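Local coordinates for protein heavy metal cation tricomponent efflux pump ZneA(CzcA-like) (Cupriavidus metallidurans, PDB 4K0J) that probably exports zinc ions in exchange for protons, as the inner-membrane component of a tripartite heavy-metal efflux pump of the RND superfamily, at residues 550-555 with 650-655; 557-562 with 609-614; 575-580 with 639-644. All coordinates share one frame; numbering follows the deposited sequence.

Interaction 1 of 3, residues 550-555 with 650-655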
ATOM      1  N   LEU C 550     -18.552  29.459  11.883  1.00 52.01           N
ATOM      2  CA  LEU C 550     -17.715  29.222  10.704  1.00 52.57           C
ATOM      3  C   LEU C 550     -18.466  29.533   9.412  1.00 53.45           C
ATOM      4  O   LEU C 550     -18.977  28.631   8.746  1.00 53.61           O
ATOM      5  CB  LEU C 550     -17.172  27.788  10.680  1.00 45.03           C
ATOM      6  CG  LEU C 550     -15.654  27.632  10.819  1.00 43.68           C
ATOM      7  CD1 LEU C 550     -15.224  27.707  12.283  1.00 44.99           C
ATOM      8  CD2 LEU C 550     -15.172  26.346  10.174  1.00 41.52           C
ATOM      9  N   ASP C 551     -18.517  30.815   9.063  1.00 47.05           N
ATOM     10  CA  ASP C 551     -19.322  31.286   7.944  1.00 50.76           C
ATOM     11  C   ASP C 551     -18.750  30.903   6.579  1.00 53.69           C
ATOM     12  O   ASP C 551     -17.632  31.279   6.228  1.00 63.59           O
ATOM     13  CB  ASP C 551     -19.493  32.803   8.028  1.00 60.91           C
ATOM     14  CG  ASP C 551     -20.743  33.294   7.322  1.00 63.25           C
ATOM     15  OD1 ASP C 551     -21.306  32.547   6.498  1.00 64.72           O
ATOM     16  OD2 ASP C 551     -21.166  34.437   7.593  1.00 63.30           O
ATOM     17  N   GLU C 552     -19.529  30.146   5.815  1.00 45.34           N
ATOM     18  CA  GLU C 552     -19.176  29.841   4.439  1.00 49.09           C
ATOM     19  C   GLU C 552     -19.868  30.861   3.529  1.00 56.05           C
ATOM     20  O   GLU C 552     -20.510  31.796   4.010  1.00 59.76           O
ATOM     21  CB  GLU C 552     -19.596  28.411   4.088  1.00 46.46           C
ATOM     22  CG  GLU C 552     -19.175  27.374   5.125  1.00 42.04           C
ATOM     23  CD  GLU C 552     -19.645  25.961   4.791  1.00 45.43           C
ATOM     24  OE1 GLU C 552     -20.348  25.770   3.774  1.00 38.57           O
ATOM     25  OE2 GLU C 552     -19.305  25.037   5.556  1.00 50.24           O
ATOM     26  N   GLY C 553     -19.744  30.687   2.220  1.00 57.79           N
ATOM     27  CA  GLY C 553     -20.335  31.632   1.292  1.00 71.28           C
ATOM     28  C   GLY C 553     -21.854  31.618   1.245  1.00 75.69           C
ATOM     29  O   GLY C 553     -22.476  32.591   0.815  1.00 73.03           O
ATOM     30  N   SER C 554     -22.457  30.522   1.698  1.00 71.30           N
ATOM     31  CA  SER C 554     -23.880  30.300   1.472  1.00 54.30           C
ATOM     32  C   SER C 554     -24.603  29.651   2.646  1.00 45.90           C
ATOM     33  O   SER C 554     -24.095  29.625   3.765  1.00 45.88           O
ATOM     34  CB  SER C 554     -24.071  29.448   0.213  1.00 45.31           C
ATOM     35  OG  SER C 554     -23.188  28.342   0.213  1.00 31.34           O
ATOM     36  N   ILE C 555     -25.800  29.136   2.372  1.00 50.70           N
ATOM     37  CA  ILE C 555     -26.615  28.445   3.372  1.00 55.90           C
ATOM     38  C   ILE C 555     -27.273  27.197   2.776  1.00 47.12           C
ATOM     39  O   ILE C 555     -27.895  27.273   1.725  1.00 38.71           O
ATOM     40  CB  ILE C 555     -27.736  29.360   3.912  1.00 59.05           C
ATOM     41  CG1 ILE C 555     -27.151  30.547   4.677  1.00 58.65           C
ATOM     42  CG2 ILE C 555     -28.680  28.580   4.813  1.00 64.14           C
ATOM     43  CD1 ILE C 555     -28.200  31.455   5.260  1.00 34.12           C
ATOM     44  N   GLN C 650     -25.147  24.343   6.384  1.00 55.37           N
ATOM     45  CA  GLN C 650     -24.283  24.927   5.358  1.00 55.22           C
ATOM     46  C   GLN C 650     -23.774  23.843   4.410  1.00 46.74           C
ATOM     47  O   GLN C 650     -23.690  22.681   4.790  1.00 43.74           O
ATOM     48  CB  GLN C 650     -23.114  25.694   5.993  1.00 52.86           C
ATOM     49  CG  GLN C 650     -23.547  26.806   6.921  1.00 46.21           C
ATOM     50  CD  GLN C 650     -22.431  27.758   7.248  1.00 38.38           C
ATOM     51  OE1 GLN C 650     -22.195  28.723   6.521  1.00 37.67           O
ATOM     52  NE2 GLN C 650     -21.741  27.506   8.355  1.00 38.20           N
ATOM     53  N   PRO C 651     -23.447  24.221   3.163  1.00 39.44           N
ATOM     54  CA  PRO C 651     -23.088  23.225   2.148  1.00 33.30           C
ATOM     55  C   PRO C 651     -21.892  22.326   2.485  1.00 31.46           C
ATOM     56  O   PRO C 651     -21.938  21.146   2.156  1.00 46.32           O
ATOM     57  CB  PRO C 651     -22.802  24.083   0.915  1.00 34.84           C
ATOM     58  CG  PRO C 651     -23.663  25.274   1.102  1.00 28.66           C
ATOM     59  CD  PRO C 651     -23.593  25.563   2.573  1.00 34.72           C
ATOM     60  N   MET C 652     -20.851  22.849   3.119  1.00 35.33           N
ATOM     61  CA  MET C 652     -19.700  22.009   3.445  1.00 38.67           C
ATOM     62  C   MET C 652     -19.914  21.246   4.743  1.00 39.08           C
ATOM     63  O   MET C 652     -19.706  20.036   4.804  1.00 33.69           O
ATOM     64  CB  MET C 652     -18.419  22.835   3.563  1.00 43.64           C
ATOM     65  CG  MET C 652     -17.892  23.426   2.270  1.00 40.21           C
ATOM     66  SD  MET C 652     -16.386  24.377   2.579  1.00 33.42           S
ATOM     67  CE  MET C 652     -15.132  23.136   2.293  1.00126.96           C
ATOM     68  N   ILE C 653     -20.328  21.968   5.780  1.00 44.54           N
ATOM     69  CA  ILE C 653     -20.434  21.405   7.124  1.00 44.55           C
ATOM     70  C   ILE C 653     -21.565  20.382   7.279  1.00 41.52           C
ATOM     71  O   ILE C 653     -21.477  19.484   8.112  1.00 33.36           O
ATOM     72  CB  ILE C 653     -20.557  22.516   8.197  1.00 42.27           C
ATOM     73  CG1 ILE C 653     -20.256  21.960   9.589  1.00 38.47           C
ATOM     74  CG2 ILE C 653     -21.927  23.173   8.150  1.00 34.14           C
ATOM     75  CD1 ILE C 653     -18.844  21.471   9.756  1.00 37.25           C
ATOM     76  N   ASP C 654     -22.613  20.514   6.471  1.00 42.52           N
ATOM     77  CA  ASP C 654     -23.741  19.586   6.512  1.00 50.98           C
ATOM     78  C   ASP C 654     -23.282  18.158   6.222  1.00 46.81           C
ATOM     79  O   ASP C 654     -23.729  17.199   6.861  1.00 40.33           O
ATOM     80  CB  ASP C 654     -24.802  20.004   5.495  1.00 56.28           C
ATOM     81  CG  ASP C 654     -26.079  19.210   5.617  1.00 51.74           C
ATOM     82  OD1 ASP C 654     -26.950  19.606   6.418  1.00 61.93           O
ATOM     83  OD2 ASP C 654     -26.219  18.199   4.904  1.00 43.33           O
ATOM     84  N   GLY C 655     -22.381  18.030   5.254  1.00 30.07           N
ATOM     85  CA  GLY C 655     -21.824  16.742   4.891  1.00 30.03           C
ATOM     86  C   GLY C 655     -21.113  16.055   6.039  1.00 34.71           C
ATOM     87  O   GLY C 655     -21.407  14.904   6.353  1.00 36.65           O
TER
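E552 and Q650 reach toward each other tip to tip, with the carboxylate of one stacked over the amide of the other and the two planes only 26° apart. A chi2 of 178° keeps E552 CD extended beyond CG, which carries the carboxylate past Q650 to the backbone at M652 and I653. There E552 OE1 takes the N-H of M652 on its syn lone pair, a nearly straight bond of 3.0 Å from M652 N. E552 OE2 accepts a weak, more bent one from I653 N at 3.2 Å, and M652 CB packs against the same oxygen. Q650 answers in the other direction: its NE2 donates to L550 O (3.0 Å), approaching from above that carbonyl plane, while its OE1 accepts the backbone N-H of E552 (E552 N to Q650 OE1, 3.1 Å). Each side chain thus meets the opposite backbone with both of its polar atoms. Alongside, the ring of P651 slides past E552 and brings its CG to S554 OG. Y39 touches both E552 and M652, and L326 of helix 323-353 packs on M652. These reciprocal side-chain-to-backbone bonds tie the entry to strand 554-560 to the exit from strand 645-649, the first and last strands of a ferredoxin-like RND porter subdomain.

Interaction 2 of 3, residues 557-562 with 609-614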
ATOM      1  N   LEU C 557     -29.986  23.848   3.062  1.00 41.23           N
ATOM      2  CA  LEU C 557     -31.268  23.501   3.664  1.00 38.55           C
ATOM      3  C   LEU C 557     -31.608  22.017   3.520  1.00 34.84           C
ATOM      4  O   LEU C 557     -31.457  21.432   2.450  1.00 25.23           O
ATOM      5  CB  LEU C 557     -32.389  24.344   3.043  1.00 36.48           C
ATOM      6  CG  LEU C 557     -32.725  25.744   3.574  1.00 30.14           C
ATOM      7  CD1 LEU C 557     -31.549  26.686   3.487  1.00 29.83           C
ATOM      8  CD2 LEU C 557     -33.893  26.318   2.801  1.00 30.10           C
ATOM      9  N   GLN C 558     -32.072  21.413   4.607  1.00 26.44           N
ATOM     10  CA  GLN C 558     -32.647  20.076   4.545  1.00 36.72           C
ATOM     11  C   GLN C 558     -34.158  20.190   4.681  1.00 38.67           C
ATOM     12  O   GLN C 558     -34.704  20.073   5.775  1.00 54.79           O
ATOM     13  CB  GLN C 558     -32.079  19.190   5.650  1.00 48.83           C
ATOM     14  CG  GLN C 558     -30.615  18.850   5.466  1.00 57.59           C
ATOM     15  CD  GLN C 558     -30.394  17.821   4.379  1.00 57.62           C
ATOM     16  OE1 GLN C 558     -31.307  17.076   4.021  1.00 64.94           O
ATOM     17  NE2 GLN C 558     -29.179  17.776   3.843  1.00 48.00           N
ATOM     18  N   VAL C 559     -34.824  20.428   3.560  1.00 32.25           N
ATOM     19  CA  VAL C 559     -36.247  20.726   3.552  1.00 34.30           C
ATOM     20  C   VAL C 559     -37.093  19.463   3.497  1.00 27.24           C
ATOM     21  O   VAL C 559     -36.987  18.672   2.557  1.00 30.76           O
ATOM     22  CB  VAL C 559     -36.607  21.660   2.382  1.00 48.18           C
ATOM     23  CG1 VAL C 559     -38.107  21.813   2.268  1.00 47.43           C
ATOM     24  CG2 VAL C 559     -35.943  23.016   2.571  1.00 50.84           C
ATOM     25  N   THR C 560     -37.932  19.281   4.516  1.00 34.11           N
ATOM     26  CA  THR C 560     -38.763  18.084   4.639  1.00 42.37           C
ATOM     27  C   THR C 560     -40.212  18.343   4.232  1.00 24.70           C
ATOM     28  O   THR C 560     -40.794  19.366   4.579  1.00 61.65           O
ATOM     29  CB  THR C 560     -38.732  17.512   6.067  1.00 39.03           C
ATOM     30  OG1 THR C 560     -37.374  17.392   6.505  1.00 26.12           O
ATOM     31  CG2 THR C 560     -39.386  16.152   6.107  1.00 25.67           C
ATOM     32  N   LEU C 561     -40.785  17.403   3.494  1.00 24.20           N
ATOM     33  CA  LEU C 561     -42.107  17.566   2.916  1.00 38.34           C
ATOM     34  C   LEU C 561     -43.044  16.435   3.357  1.00 37.33           C
ATOM     35  O   LEU C 561     -42.585  15.418   3.878  1.00 36.31           O
ATOM     36  CB  LEU C 561     -41.987  17.615   1.393  1.00 31.36           C
ATOM     37  CG  LEU C 561     -42.065  18.986   0.720  1.00 31.15           C
ATOM     38  CD1 LEU C 561     -41.316  20.037   1.503  1.00 37.41           C
ATOM     39  CD2 LEU C 561     -41.536  18.899  -0.690  1.00 28.32           C
ATOM     40  N   PRO C 562     -44.365  16.621   3.173  1.00 31.45           N
ATOM     41  CA  PRO C 562     -45.343  15.595   3.553  1.00 24.73           C
ATOM     42  C   PRO C 562     -45.073  14.232   2.910  1.00 31.85           C
ATOM     43  O   PRO C 562     -44.553  14.176   1.800  1.00 27.13           O
ATOM     44  CB  PRO C 562     -46.678  16.184   3.073  1.00 24.82           C
ATOM     45  CG  PRO C 562     -46.330  17.398   2.267  1.00 34.95           C
ATOM     46  CD  PRO C 562     -45.030  17.874   2.780  1.00 29.89           C
ATOM     47  N   ILE C 609     -36.091  17.286   0.156  1.00 22.62           N
ATOM     48  CA  ILE C 609     -35.404  18.270  -0.653  1.00 39.73           C
ATOM     49  C   ILE C 609     -34.142  18.687   0.063  1.00 42.12           C
ATOM     50  O   ILE C 609     -34.098  18.759   1.291  1.00 48.52           O
ATOM     51  CB  ILE C 609     -36.244  19.549  -0.898  1.00 39.39           C
ATOM     52  CG1 ILE C 609     -37.716  19.226  -1.141  1.00 39.20           C
ATOM     53  CG2 ILE C 609     -35.690  20.338  -2.075  1.00 30.91           C
ATOM     54  CD1 ILE C 609     -38.532  20.451  -1.481  1.00 37.79           C
ATOM     55  N   GLU C 610     -33.108  18.944  -0.723  1.00 42.66           N
ATOM     56  CA  GLU C 610     -31.947  19.660  -0.253  1.00 28.13           C
ATOM     57  C   GLU C 610     -31.892  20.928  -1.068  1.00 25.70           C
ATOM     58  O   GLU C 610     -31.956  20.886  -2.295  1.00 30.33           O
ATOM     59  CB  GLU C 610     -30.685  18.839  -0.463  1.00 34.85           C
ATOM     60  CG  GLU C 610     -30.468  17.763   0.578  1.00 42.78           C
ATOM     61  CD  GLU C 610     -29.206  16.976   0.325  1.00 59.54           C
ATOM     62  OE1 GLU C 610     -28.517  16.623   1.306  1.00 64.00           O
ATOM     63  OE2 GLU C 610     -28.901  16.716  -0.860  1.00 69.32           O
ATOM     64  N   THR C 611     -31.793  22.059  -0.381  1.00 37.54           N
ATOM     65  CA  THR C 611     -31.803  23.352  -1.052  1.00 51.74           C
ATOM     66  C   THR C 611     -30.477  24.086  -0.871  1.00 53.62           C
ATOM     67  O   THR C 611     -29.903  24.080   0.212  1.00 60.88           O
ATOM     68  CB  THR C 611     -32.959  24.228  -0.525  1.00 62.42           C
ATOM     69  OG1 THR C 611     -34.179  23.476  -0.554  1.00 73.21           O
ATOM     70  CG2 THR C 611     -33.117  25.495  -1.362  1.00 52.35           C
ATOM     71  N   ALA C 612     -29.984  24.707  -1.936  1.00 45.58           N
ATOM     72  CA  ALA C 612     -28.805  25.554  -1.826  1.00 43.49           C
ATOM     73  C   ALA C 612     -29.197  27.027  -1.943  1.00 43.25           C
ATOM     74  O   ALA C 612     -29.835  27.441  -2.913  1.00 45.66           O
ATOM     75  CB  ALA C 612     -27.776  25.182  -2.877  1.00 44.51           C
ATOM     76  N   VAL C 613     -28.817  27.811  -0.939  1.00 45.21           N
ATOM     77  CA  VAL C 613     -29.139  29.234  -0.898  1.00 40.63           C
ATOM     78  C   VAL C 613     -27.890  30.097  -0.968  1.00 48.28           C
ATOM     79  O   VAL C 613     -27.147  30.210   0.007  1.00 60.12           O
ATOM     80  CB  VAL C 613     -29.892  29.594   0.382  1.00 38.33           C
ATOM     81  CG1 VAL C 613     -30.234  31.072   0.385  1.00 46.03           C
ATOM     82  CG2 VAL C 613     -31.149  28.754   0.497  1.00 44.81           C
ATOM     83  N   THR C 614     -27.668  30.704  -2.127  1.00 52.06           N
ATOM     84  CA  THR C 614     -26.498  31.546  -2.339  1.00 58.19           C
ATOM     85  C   THR C 614     -26.836  32.989  -1.994  1.00 70.60           C
ATOM     86  O   THR C 614     -27.959  33.440  -2.215  1.00 78.99           O
ATOM     87  CB  THR C 614     -26.007  31.473  -3.799  1.00 51.52           C
ATOM     88  OG1 THR C 614     -26.900  32.208  -4.645  1.00 53.13           O
ATOM     89  CG2 THR C 614     -25.943  30.028  -4.272  1.00 35.87           C
TER
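L557 pairs with T611 and V559 with I609 as hydrogen-bonded pairs of two antiparallel strands, whose axes come within 4.7 Å and run 142° apart. L557 N to T611 O and T611 N to L557 O both measure 2.9 Å. At the next rung I609 N donates to V559 O, while the return bond from V559 N is weak. Between them lies the non-hydrogen-bonded pair Q558 and E610, whose side chains run side by side on the face opposite L557 and V559. Q558 bends at chi2 (-75°), which turns its CD back toward E610, and Q558 NE2 then donates to E610 OE1 (2.9 Å) on the anti lone pair. On the face of L557 and V559 the contacts are largely apolar: L557 CB meets T611 CB at 3.6 Å and L557 CD1 meets V613 CG2 at 3.7 Å. Beyond the end of the strand, L561 CD2 reaches I609 CD1 at 3.5 Å. Helix 567-581 lies against this side, with L577 touching T611 and A574 touching I609. Further out, D654 OD2 takes a second bond from Q558 NE2, and H608 NE2 bonds Q558 OE1. The amide is therefore held at both ends, which fixes its rotation: its nitrogen faces two carboxylates and its oxygen a histidine. Q558 and E610 thus form a polar pair on one face, while the face of L557, V559 and I609 is mostly apolar.

Interaction 3 of 3, residues 575-580 with 639-644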
ATOM      1  N   ASP C 575     -41.050  24.732  -5.802  1.00 42.70           N
ATOM      2  CA  ASP C 575     -41.268  25.976  -6.538  1.00 41.08           C
ATOM      3  C   ASP C 575     -41.666  27.106  -5.597  1.00 39.57           C
ATOM      4  O   ASP C 575     -41.089  28.198  -5.624  1.00 34.10           O
ATOM      5  CB  ASP C 575     -42.368  25.792  -7.583  1.00 44.05           C
ATOM      6  CG  ASP C 575     -41.901  25.017  -8.797  1.00 61.26           C
ATOM      7  OD1 ASP C 575     -40.694  25.094  -9.120  1.00 72.40           O
ATOM      8  OD2 ASP C 575     -42.743  24.336  -9.430  1.00 58.79           O
ATOM      9  N   ASN C 576     -42.659  26.831  -4.760  1.00 37.69           N
ATOM     10  CA  ASN C 576     -43.119  27.820  -3.802  1.00 42.89           C
ATOM     11  C   ASN C 576     -42.048  28.188  -2.782  1.00 40.57           C
ATOM     12  O   ASN C 576     -41.869  29.368  -2.458  1.00 44.17           O
ATOM     13  CB  ASN C 576     -44.380  27.331  -3.096  1.00 51.54           C
ATOM     14  CG  ASN C 576     -45.560  27.229  -4.030  1.00 52.13           C
ATOM     15  OD1 ASN C 576     -45.403  27.204  -5.250  1.00 38.74           O
ATOM     16  ND2 ASN C 576     -46.757  27.170  -3.459  1.00 64.72           N
ATOM     17  N   LEU C 577     -41.341  27.174  -2.284  1.00 38.54           N
ATOM     18  CA  LEU C 577     -40.308  27.377  -1.271  1.00 41.33           C
ATOM     19  C   LEU C 577     -39.278  28.352  -1.789  1.00 48.76           C
ATOM     20  O   LEU C 577     -38.893  29.315  -1.116  1.00 51.30           O
ATOM     21  CB  LEU C 577     -39.610  26.059  -0.955  1.00 31.91           C
ATOM     22  CG  LEU C 577     -38.368  26.188  -0.070  1.00 29.03           C
ATOM     23  CD1 LEU C 577     -38.748  26.667   1.308  1.00 31.49           C
ATOM     24  CD2 LEU C 577     -37.619  24.879   0.019  1.00 31.96           C
ATOM     25  N   ARG C 578     -38.853  28.085  -3.013  1.00 46.41           N
ATOM     26  CA  ARG C 578     -37.829  28.851  -3.679  1.00 26.45           C
ATOM     27  C   ARG C 578     -38.320  30.251  -4.037  1.00 48.66           C
ATOM     28  O   ARG C 578     -37.546  31.204  -4.041  1.00 56.37           O
ATOM     29  CB  ARG C 578     -37.405  28.092  -4.925  1.00 30.54           C
ATOM     30  CG  ARG C 578     -36.203  28.647  -5.639  1.00 47.88           C
ATOM     31  CD  ARG C 578     -35.829  27.733  -6.783  1.00 50.12           C
ATOM     32  NE  ARG C 578     -36.942  27.547  -7.714  1.00 50.02           N
ATOM     33  CZ  ARG C 578     -37.701  26.455  -7.766  1.00 46.26           C
ATOM     34  NH1 ARG C 578     -37.464  25.444  -6.941  1.00 47.75           N
ATOM     35  NH2 ARG C 578     -38.694  26.374  -8.642  1.00 35.03           N
ATOM     36  N   ALA C 579     -39.609  30.381  -4.327  1.00 43.40           N
ATOM     37  CA  ALA C 579     -40.179  31.694  -4.617  1.00 41.91           C
ATOM     38  C   ALA C 579     -40.309  32.544  -3.356  1.00 52.82           C
ATOM     39  O   ALA C 579     -40.345  33.773  -3.431  1.00 57.74           O
ATOM     40  CB  ALA C 579     -41.522  31.554  -5.301  1.00 30.72           C
ATOM     41  N   ALA C 580     -40.388  31.889  -2.199  1.00 55.69           N
ATOM     42  CA  ALA C 580     -40.431  32.596  -0.917  1.00 30.78           C
ATOM     43  C   ALA C 580     -39.028  32.914  -0.420  1.00 69.27           C
ATOM     44  O   ALA C 580     -38.833  33.865   0.335  1.00 71.61           O
ATOM     45  CB  ALA C 580     -41.174  31.781   0.117  1.00 30.41           C
ATOM     46  N   ARG C 639     -41.891  29.097   8.186  1.00 47.50           N
ATOM     47  CA  ARG C 639     -43.000  28.676   9.040  1.00 60.00           C
ATOM     48  C   ARG C 639     -44.316  29.313   8.583  1.00 70.86           C
ATOM     49  O   ARG C 639     -45.167  29.658   9.401  1.00 73.66           O
ATOM     50  CB  ARG C 639     -42.722  29.001  10.513  1.00 59.21           C
ATOM     51  CG  ARG C 639     -41.817  27.994  11.216  1.00 34.05           C
ATOM     52  CD  ARG C 639     -41.519  28.406  12.652  1.00 35.68           C
ATOM     53  NE  ARG C 639     -40.660  29.584  12.719  1.00 57.08           N
ATOM     54  CZ  ARG C 639     -39.345  29.546  12.922  1.00 60.38           C
ATOM     55  NH1 ARG C 639     -38.724  28.385  13.091  1.00 56.42           N
ATOM     56  NH2 ARG C 639     -38.647  30.674  12.965  1.00 61.14           N
ATOM     57  N   ASP C 640     -44.462  29.469   7.269  1.00 78.19           N
ATOM     58  CA  ASP C 640     -45.669  30.018   6.661  1.00 87.40           C
ATOM     59  C   ASP C 640     -45.872  29.423   5.265  1.00 76.31           C
ATOM     60  O   ASP C 640     -46.795  29.796   4.540  1.00 75.30           O
ATOM     61  CB  ASP C 640     -45.610  31.546   6.597  1.00105.92           C
ATOM     62  CG  ASP C 640     -45.785  32.193   7.958  1.00122.14           C
ATOM     63  OD1 ASP C 640     -44.766  32.456   8.633  1.00125.20           O
ATOM     64  OD2 ASP C 640     -46.943  32.430   8.359  1.00131.51           O
ATOM     65  N   LEU C 641     -44.988  28.502   4.897  1.00 59.72           N
ATOM     66  CA  LEU C 641     -45.176  27.669   3.719  1.00 42.74           C
ATOM     67  C   LEU C 641     -45.732  26.325   4.184  1.00 51.62           C
ATOM     68  O   LEU C 641     -45.114  25.647   5.002  1.00 63.24           O
ATOM     69  CB  LEU C 641     -43.844  27.462   2.997  1.00 39.37           C
ATOM     70  CG  LEU C 641     -43.239  28.647   2.239  1.00 46.23           C
ATOM     71  CD1 LEU C 641     -41.754  28.446   2.066  1.00 60.40           C
ATOM     72  CD2 LEU C 641     -43.891  28.832   0.877  1.00 38.56           C
ATOM     73  N   PRO C 642     -46.900  25.934   3.666  1.00 56.93           N
ATOM     74  CA  PRO C 642     -47.597  24.737   4.151  1.00 54.30           C
ATOM     75  C   PRO C 642     -46.872  23.435   3.812  1.00 44.45           C
ATOM     76  O   PRO C 642     -46.553  23.194   2.652  1.00 36.65           O
ATOM     77  CB  PRO C 642     -48.943  24.800   3.425  1.00 65.47           C
ATOM     78  CG  PRO C 642     -48.665  25.573   2.184  1.00 74.04           C
ATOM     79  CD  PRO C 642     -47.616  26.585   2.555  1.00 69.71           C
ATOM     80  N   GLY C 643     -46.616  22.614   4.827  1.00 45.20           N
ATOM     81  CA  GLY C 643     -46.018  21.304   4.640  1.00 46.14           C
ATOM     82  C   GLY C 643     -44.506  21.325   4.574  1.00 59.82           C
ATOM     83  O   GLY C 643     -43.861  20.276   4.567  1.00 66.62           O
ATOM     84  N   THR C 644     -43.939  22.526   4.541  1.00 61.82           N
ATOM     85  CA  THR C 644     -42.512  22.702   4.303  1.00 58.79           C
ATOM     86  C   THR C 644     -41.703  22.801   5.591  1.00 50.21           C
ATOM     87  O   THR C 644     -41.511  23.893   6.120  1.00 59.33           O
ATOM     88  CB  THR C 644     -42.262  23.981   3.494  1.00 71.20           C
ATOM     89  OG1 THR C 644     -43.132  24.006   2.357  1.00 78.90           O
ATOM     90  CG2 THR C 644     -40.824  24.049   3.030  1.00 77.66           C
TER
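L641 points its side chain at helix 567-581, and much of this small contact is made by its two methyl groups. From CB, the first torsion puts CG anti to the carbonyl carbon and beside the backbone N (chi1 -72°), and the branch then splits over the helix surface. L641 CD1 comes to L577 CD1 at 3.6 Å and also lies 3.8 Å from L577 CA, close in against the helix backbone. The same L641 CD1 touches A580 CB as well, at 3.9 Å. L641 CD2 spreads to the N576 side, where it sits 3.9 Å from the backbone atom N576 O and 4.1 Å from A580 CB. The leucine thus fits among N576, L577 and A580, residues within about one helical turn, and its side chain crosses that of L577 at about a right angle. On the far side of this methyl pair, L577 CD1 goes on to meet T644 CG2 at 3.8 Å. No hydrogen bond joins the two segments; the contact is van der Waals packing. L641 and T644 are brought to the same helix by the type II beta turn that runs between them, with G643 at positive phi and a weak bond from T644 N back to L641 O. The turn follows helix 627-638 and leads into strand 645-649. Around it, F638 of that helix also packs on L577 and R637 on A580, while V559 of strand 554-560 touches T644, placing the contact where the two helices lie side by side against the sheet.

How the interactions relate
All three interactions belong to one ferredoxin-like unit. Interactions 1 and 2 have centres 14 Å apart and share strand 554-560. They join through I555 O and V613 N (2.9 Å, probably a hydrogen bond), which continues the strand ladder, and through D654 OD2 and Q558 NE2 (3.2 Å, probably a hydrogen bond). Interaction 3 lies against the mostly apolar face of interaction 2, with centres 10 Å apart: V559 CG2 meets L577 CD2 at 3.6 Å, and P562 CD lies 3.2 Å from G643 O. Interactions 1 and 3 do not touch, their nearest atoms being about 10 Å apart, whereas interaction 2 touches both of the others.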